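Local structure of aspartate aminotransferase (Leishmania major, 4H51) at residues T138-H150 and P188-P202. The protein probably catalyses the pyridoxal phosphate-dependent transfer of an amino group from L-aspartate to 2-oxoglutarate, working as a homodimer. Residues are numbered along the deposited sequence; the frame is centred on the assembly and turned at random.
Sequences TPIYLSDPTWPNH and PDGSVFILHQCAHNP
Tyr-141 and Phe-193 stack on one face of a pair of parallel strands. The rings form an offset stack, their planes nearly parallel (2°), with centroids 4.4 Å apart. Both CG atoms stand beside the backbone N (chi1 -78° and -79°), which turns the two rings the same way. The backbones beside them are joined tightly: Tyr-141 N donates to Val-192 O at 2.7 Å, and Tyr-141 O accepts a hydrogen bond from Ile-194 N. On the other face, Ile-140 CD1 lies 3.9 Å from Val-192 CG1.

Past Leu-142 the strands part. A water bridges Ser-143 N and Ile-194 O. His-200 NE2 donates in its ring plane to Ser-143 OG at 2.9 Å; its ND1 is hydrogen-bonded to Thr-203 OG1. Ser-143 OG donates to Pro-145 O. Thr-146 OG1 is hydrogen-bonded to both His-196 NE2 (2.8 Å) and His-150 ND1. Ile-194 CG2 covers a face of the His-150 ring, whose NE2 is hydrogen-bonded to Asp-229 OD2.

The looser margin is exposed Pro-188, whose CG meets Pro-139 CG at 3.7 Å. At the other end, Asn-201 ND2 is hydrogen-bonded to O3 of the pyridoxal phosphate-lysine at position 265, and OD1 to Arg-392. In the central mixed sheet of this fold-type I aminotransferase, strands 162-169 and 225-230 flank the pair; helix 117-129 packs against Val-192 and Trp-147.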
loop_
_atom_site.group_PDB
_atom_site.type_symbol
_atom_site.label_atom_id
_atom_site.label_comp_id
_atom_site.label_asym_id
_atom_site.label_seq_id
_atom_site.Cartn_x
_atom_site.Cartn_y
_atom_site.Cartn_z
ATOM N N THR B 138 -5.443 -21.368 15.920
ATOM C CA THR B 138 -3.983 -21.445 16.087
ATOM C C THR B 138 -3.486 -20.155 16.752
ATOM O O THR B 138 -3.764 -19.068 16.262
ATOM C CB THR B 138 -3.299 -21.612 14.694
ATOM O OG1 THR B 138 -3.768 -22.784 14.055
ATOM C CG2 THR B 138 -1.787 -21.694 14.780
ATOM N N PRO B 139 -2.750 -20.271 17.874
ATOM C CA PRO B 139 -2.146 -19.067 18.469
ATOM C C PRO B 139 -1.101 -18.448 17.566
ATOM O O PRO B 139 -0.353 -19.170 16.865
ATOM C CB PRO B 139 -1.519 -19.573 19.787
ATOM C CG PRO B 139 -1.574 -21.042 19.743
ATOM C CD PRO B 139 -2.303 -21.515 18.530
ATOM N N ILE B 140 -1.036 -17.117 17.599
ATOM C CA ILE B 140 0.020 -16.386 16.978
ATOM C C ILE B 140 0.617 -15.578 18.105
ATOM O O ILE B 140 -0.122 -14.881 18.832
ATOM C CB ILE B 140 -0.451 -15.558 15.745
ATOM C CG1 ILE B 140 0.662 -14.722 15.136
ATOM C CG2 ILE B 140 -1.626 -14.627 16.104
ATOM C CD1 ILE B 140 0.373 -14.374 13.670
ATOM N N TYR B 141 1.944 -15.691 18.251
ATOM C CA TYR B 141 2.646 -15.148 19.382
ATOM C C TYR B 141 3.445 -13.888 19.108
ATOM O O TYR B 141 4.226 -13.824 18.185
ATOM C CB TYR B 141 3.575 -16.210 19.955
ATOM C CG TYR B 141 2.897 -17.240 20.798
ATOM C CD1 TYR B 141 2.331 -18.399 20.247
ATOM C CD2 TYR B 141 2.874 -17.098 22.160
ATOM C CE1 TYR B 141 1.695 -19.317 21.055
ATOM C CE2 TYR B 141 2.283 -18.022 22.982
ATOM C CZ TYR B 141 1.688 -19.123 22.435
ATOM O OH TYR B 141 1.130 -20.017 23.318
ATOM N N LEU B 142 3.275 -12.914 19.991
ATOM C CA LEU B 142 4.026 -11.677 19.991
ATOM C C LEU B 142 4.915 -11.605 21.235
ATOM O O LEU B 142 4.583 -12.154 22.257
ATOM C CB LEU B 142 3.026 -10.520 20.019
ATOM C CG LEU B 142 2.002 -10.406 18.875
ATOM C CD1 LEU B 142 1.093 -9.183 19.076
ATOM C CD2 LEU B 142 2.736 -10.298 17.541
ATOM N N SER B 143 6.029 -10.890 21.157
ATOM C CA SER B 143 6.882 -10.686 22.308
ATOM C C SER B 143 6.202 -9.773 23.357
ATOM O O SER B 143 5.448 -8.849 23.044
ATOM C CB SER B 143 8.251 -10.129 21.892
ATOM O OG SER B 143 8.139 -8.843 21.300
ATOM N N ASP B 144 6.506 -10.061 24.609
ATOM C CA ASP B 144 6.141 -9.219 25.735
ATOM C C ASP B 144 7.279 -8.298 26.113
ATOM O O ASP B 144 8.213 -8.708 26.773
ATOM C CB ASP B 144 5.842 -10.111 26.935
ATOM C CG ASP B 144 5.557 -9.309 28.207
ATOM O OD1 ASP B 144 5.098 -8.146 28.089
ATOM O OD2 ASP B 144 5.870 -9.834 29.293
ATOM N N PRO B 145 7.228 -7.039 25.705
ATOM C CA PRO B 145 6.307 -6.296 24.902
ATOM C C PRO B 145 6.812 -6.301 23.433
ATOM O O PRO B 145 7.856 -6.876 23.150
ATOM C CB PRO B 145 6.470 -4.898 25.488
ATOM C CG PRO B 145 7.881 -4.795 25.719
ATOM C CD PRO B 145 8.373 -6.182 26.071
ATOM N N THR B 146 6.106 -5.589 22.559
ATOM C CA THR B 146 6.439 -5.553 21.140
ATOM C C THR B 146 6.028 -4.221 20.528
ATOM O O THR B 146 5.479 -3.346 21.194
ATOM C CB THR B 146 5.765 -6.733 20.380
ATOM O OG1 THR B 146 6.395 -6.878 19.091
ATOM C CG2 THR B 146 4.211 -6.566 20.260
ATOM N N TRP B 147 6.237 -4.115 19.220
ATOM C CA TRP B 147 5.819 -2.959 18.464
ATOM C C TRP B 147 4.352 -2.810 18.612
ATOM O O TRP B 147 3.595 -3.719 18.302
ATOM C CB TRP B 147 6.143 -3.197 17.032
ATOM C CG TRP B 147 5.772 -2.125 16.065
ATOM C CD1 TRP B 147 5.962 -0.764 16.181
ATOM C CD2 TRP B 147 5.323 -2.334 14.699
ATOM N NE1 TRP B 147 5.612 -0.117 15.016
ATOM C CE2 TRP B 147 5.234 -1.013 14.079
ATOM C CE3 TRP B 147 4.970 -3.437 13.965
ATOM C CZ2 TRP B 147 4.746 -0.843 12.778
ATOM C CZ3 TRP B 147 4.499 -3.259 12.651
ATOM C CH2 TRP B 147 4.415 -1.992 12.072
ATOM N N PRO B 148 3.901 -1.612 19.053
ATOM C CA PRO B 148 2.496 -1.499 19.335
ATOM C C PRO B 148 1.628 -1.870 18.174
ATOM O O PRO B 148 0.560 -2.394 18.399
ATOM C CB PRO B 148 2.328 -0.025 19.682
ATOM C CG PRO B 148 3.623 0.340 20.307
ATOM C CD PRO B 148 4.653 -0.429 19.515
ATOM N N ASN B 149 2.085 -1.683 16.925
ATOM C CA ASN B 149 1.236 -2.006 15.800
ATOM C C ASN B 149 1.117 -3.500 15.472
ATOM O O ASN B 149 0.251 -3.872 14.715
ATOM C CB ASN B 149 1.719 -1.257 14.551
ATOM C CG ASN B 149 0.606 -1.026 13.503
ATOM O OD1 ASN B 149 -0.545 -0.834 13.882
ATOM N ND2 ASN B 149 0.972 -0.934 12.187
ATOM N N HIS B 150 1.962 -4.383 16.012
ATOM C CA HIS B 150 1.834 -5.837 15.718
ATOM C C HIS B 150 0.441 -6.346 15.994
ATOM O O HIS B 150 -0.123 -7.071 15.197
ATOM C CB HIS B 150 2.833 -6.710 16.517
ATOM C CG HIS B 150 4.202 -6.859 15.875
ATOM N ND1 HIS B 150 5.336 -7.138 16.602
ATOM C CD2 HIS B 150 4.617 -6.752 14.551
ATOM C CE1 HIS B 150 6.377 -7.209 15.773
ATOM N NE2 HIS B 150 5.947 -6.949 14.532
ATOM N N PRO B 188 1.020 -24.954 21.768
ATOM C CA PRO B 188 0.767 -26.167 21.008
ATOM C C PRO B 188 1.674 -26.217 19.803
ATOM O O PRO B 188 2.052 -25.168 19.272
ATOM C CB PRO B 188 -0.694 -26.022 20.546
ATOM C CG PRO B 188 -1.007 -24.591 20.712
ATOM C CD PRO B 188 -0.127 -24.042 21.784
ATOM N N ASP B 189 2.046 -27.421 19.391
ATOM C CA ASP B 189 2.858 -27.581 18.197
ATOM C C ASP B 189 2.173 -26.916 17.035
ATOM O O ASP B 189 0.946 -26.912 16.948
ATOM C CB ASP B 189 3.010 -29.043 17.831
ATOM C CG ASP B 189 3.975 -29.795 18.717
ATOM O OD1 ASP B 189 4.293 -29.390 19.836
ATOM O OD2 ASP B 189 4.404 -30.862 18.279
ATOM N N GLY B 190 2.964 -26.358 16.126
ATOM C CA GLY B 190 2.430 -25.693 14.965
ATOM C C GLY B 190 1.758 -24.355 15.258
ATOM O O GLY B 190 0.760 -24.048 14.639
ATOM N N SER B 191 2.276 -23.593 16.208
ATOM C CA SER B 191 1.857 -22.221 16.419
ATOM C C SER B 191 2.719 -21.257 15.573
ATOM O O SER B 191 3.732 -21.660 14.975
ATOM C CB SER B 191 1.965 -21.832 17.871
ATOM O OG SER B 191 1.135 -22.639 18.688
ATOM N N VAL B 192 2.279 -20.013 15.452
ATOM C CA VAL B 192 3.026 -18.987 14.746
ATOM C C VAL B 192 3.727 -18.053 15.726
ATOM O O VAL B 192 3.086 -17.593 16.678
ATOM C CB VAL B 192 2.114 -18.160 13.857
ATOM C CG1 VAL B 192 2.972 -17.171 13.042
ATOM C CG2 VAL B 192 1.334 -19.055 12.909
ATOM N N PHE B 193 5.022 -17.791 15.526
ATOM C CA PHE B 193 5.767 -16.863 16.372
ATOM C C PHE B 193 6.319 -15.735 15.535
ATOM O O PHE B 193 7.106 -15.981 14.600
ATOM C CB PHE B 193 6.917 -17.550 17.077
ATOM C CG PHE B 193 6.491 -18.341 18.266
ATOM C CD1 PHE B 193 5.823 -19.552 18.099
ATOM C CD2 PHE B 193 6.652 -17.839 19.534
ATOM C CE1 PHE B 193 5.396 -20.268 19.197
ATOM C CE2 PHE B 193 6.218 -18.550 20.618
ATOM C CZ PHE B 193 5.556 -19.763 20.444
ATOM N N ILE B 194 5.936 -14.507 15.893
ATOM C CA ILE B 194 6.557 -13.294 15.325
ATOM C C ILE B 194 7.760 -12.920 16.188
ATOM O O ILE B 194 7.612 -12.545 17.342
ATOM C CB ILE B 194 5.548 -12.166 15.190
ATOM C CG1 ILE B 194 4.415 -12.594 14.249
ATOM C CG2 ILE B 194 6.225 -10.870 14.709
ATOM C CD1 ILE B 194 3.393 -11.508 13.961
ATOM N N LEU B 195 8.944 -13.029 15.576
ATOM C CA LEU B 195 10.244 -12.706 16.155
ATOM C C LEU B 195 10.890 -11.486 15.526
ATOM O O LEU B 195 10.913 -11.348 14.330
ATOM C CB LEU B 195 11.156 -13.889 15.971
ATOM C CG LEU B 195 10.611 -15.238 16.506
ATOM C CD1 LEU B 195 11.637 -16.288 16.160
ATOM C CD2 LEU B 195 10.340 -15.178 18.045
ATOM N N HIS B 196 11.452 -10.594 16.351
ATOM C CA HIS B 196 12.213 -9.478 15.842
ATOM C C HIS B 196 13.572 -9.977 15.493
ATOM O O HIS B 196 14.296 -10.491 16.380
ATOM C CB HIS B 196 12.354 -8.382 16.902
ATOM C CG HIS B 196 11.035 -7.801 17.386
ATOM N ND1 HIS B 196 10.736 -6.481 17.275
ATOM C CD2 HIS B 196 9.938 -8.394 17.966
ATOM C CE1 HIS B 196 9.515 -6.260 17.817
ATOM N NE2 HIS B 196 9.018 -7.423 18.220
ATOM N N GLN B 197 13.939 -9.782 14.218
ATOM C CA GLN B 197 15.159 -10.323 13.652
ATOM C C GLN B 197 16.414 -9.733 14.317
ATOM O O GLN B 197 17.364 -10.465 14.606
ATOM C CB GLN B 197 15.152 -10.120 12.125
ATOM C CG GLN B 197 15.968 -11.129 11.351
ATOM C CD GLN B 197 17.470 -10.877 11.386
ATOM O OE1 GLN B 197 18.263 -11.810 11.381
ATOM N NE2 GLN B 197 17.849 -9.640 11.335
ATOM N N CYS B 198 16.375 -8.430 14.598
ATOM C CA CYS B 198 17.389 -7.754 15.406
ATOM C C CYS B 198 16.789 -6.412 15.841
ATOM O O CYS B 198 15.751 -5.995 15.320
ATOM C CB CYS B 198 18.705 -7.591 14.621
ATOM S SG CYS B 198 18.630 -6.346 13.321
ATOM N N ALA B 199 17.448 -5.710 16.748
ATOM C CA ALA B 199 17.015 -4.362 17.172
ATOM C C ALA B 199 15.567 -4.375 17.641
ATOM O O ALA B 199 14.693 -3.723 17.107
ATOM C CB ALA B 199 17.245 -3.312 16.084
ATOM N N HIS B 200 15.316 -5.192 18.656
ATOM C CA HIS B 200 13.991 -5.305 19.225
ATOM C C HIS B 200 13.356 -3.979 19.490
ATOM O O HIS B 200 13.992 -3.063 20.066
ATOM C CB HIS B 200 14.058 -6.114 20.531
ATOM C CG HIS B 200 12.701 -6.510 21.036
ATOM N ND1 HIS B 200 12.057 -5.841 21.994
ATOM C CD2 HIS B 200 11.843 -7.522 20.614
ATOM C CE1 HIS B 200 10.835 -6.387 22.183
ATOM N NE2 HIS B 200 10.706 -7.423 21.345
ATOM N N ASN B 201 12.100 -3.867 19.067
ATOM C CA ASN B 201 11.254 -2.705 19.291
ATOM C C ASN B 201 10.142 -3.139 20.237
ATOM O O ASN B 201 9.305 -3.969 19.857
ATOM C CB ASN B 201 10.712 -2.189 17.968
ATOM C CG ASN B 201 9.735 -1.024 18.135
ATOM O OD1 ASN B 201 9.446 -0.599 19.249
ATOM N ND2 ASN B 201 9.174 -0.563 17.042
ATOM N N PRO B 202 10.082 -2.566 21.461
ATOM C CA PRO B 202 10.690 -1.322 21.962
ATOM C C PRO B 202 11.887 -1.378 22.907
ATOM O O PRO B 202 12.364 -0.309 23.345
ATOM C CB PRO B 202 9.499 -0.707 22.697
ATOM C CG PRO B 202 8.943 -1.925 23.436
ATOM C CD PRO B 202 8.985 -3.006 22.369
HETATM O O HOH W 1 6.558 -9.980 18.362
#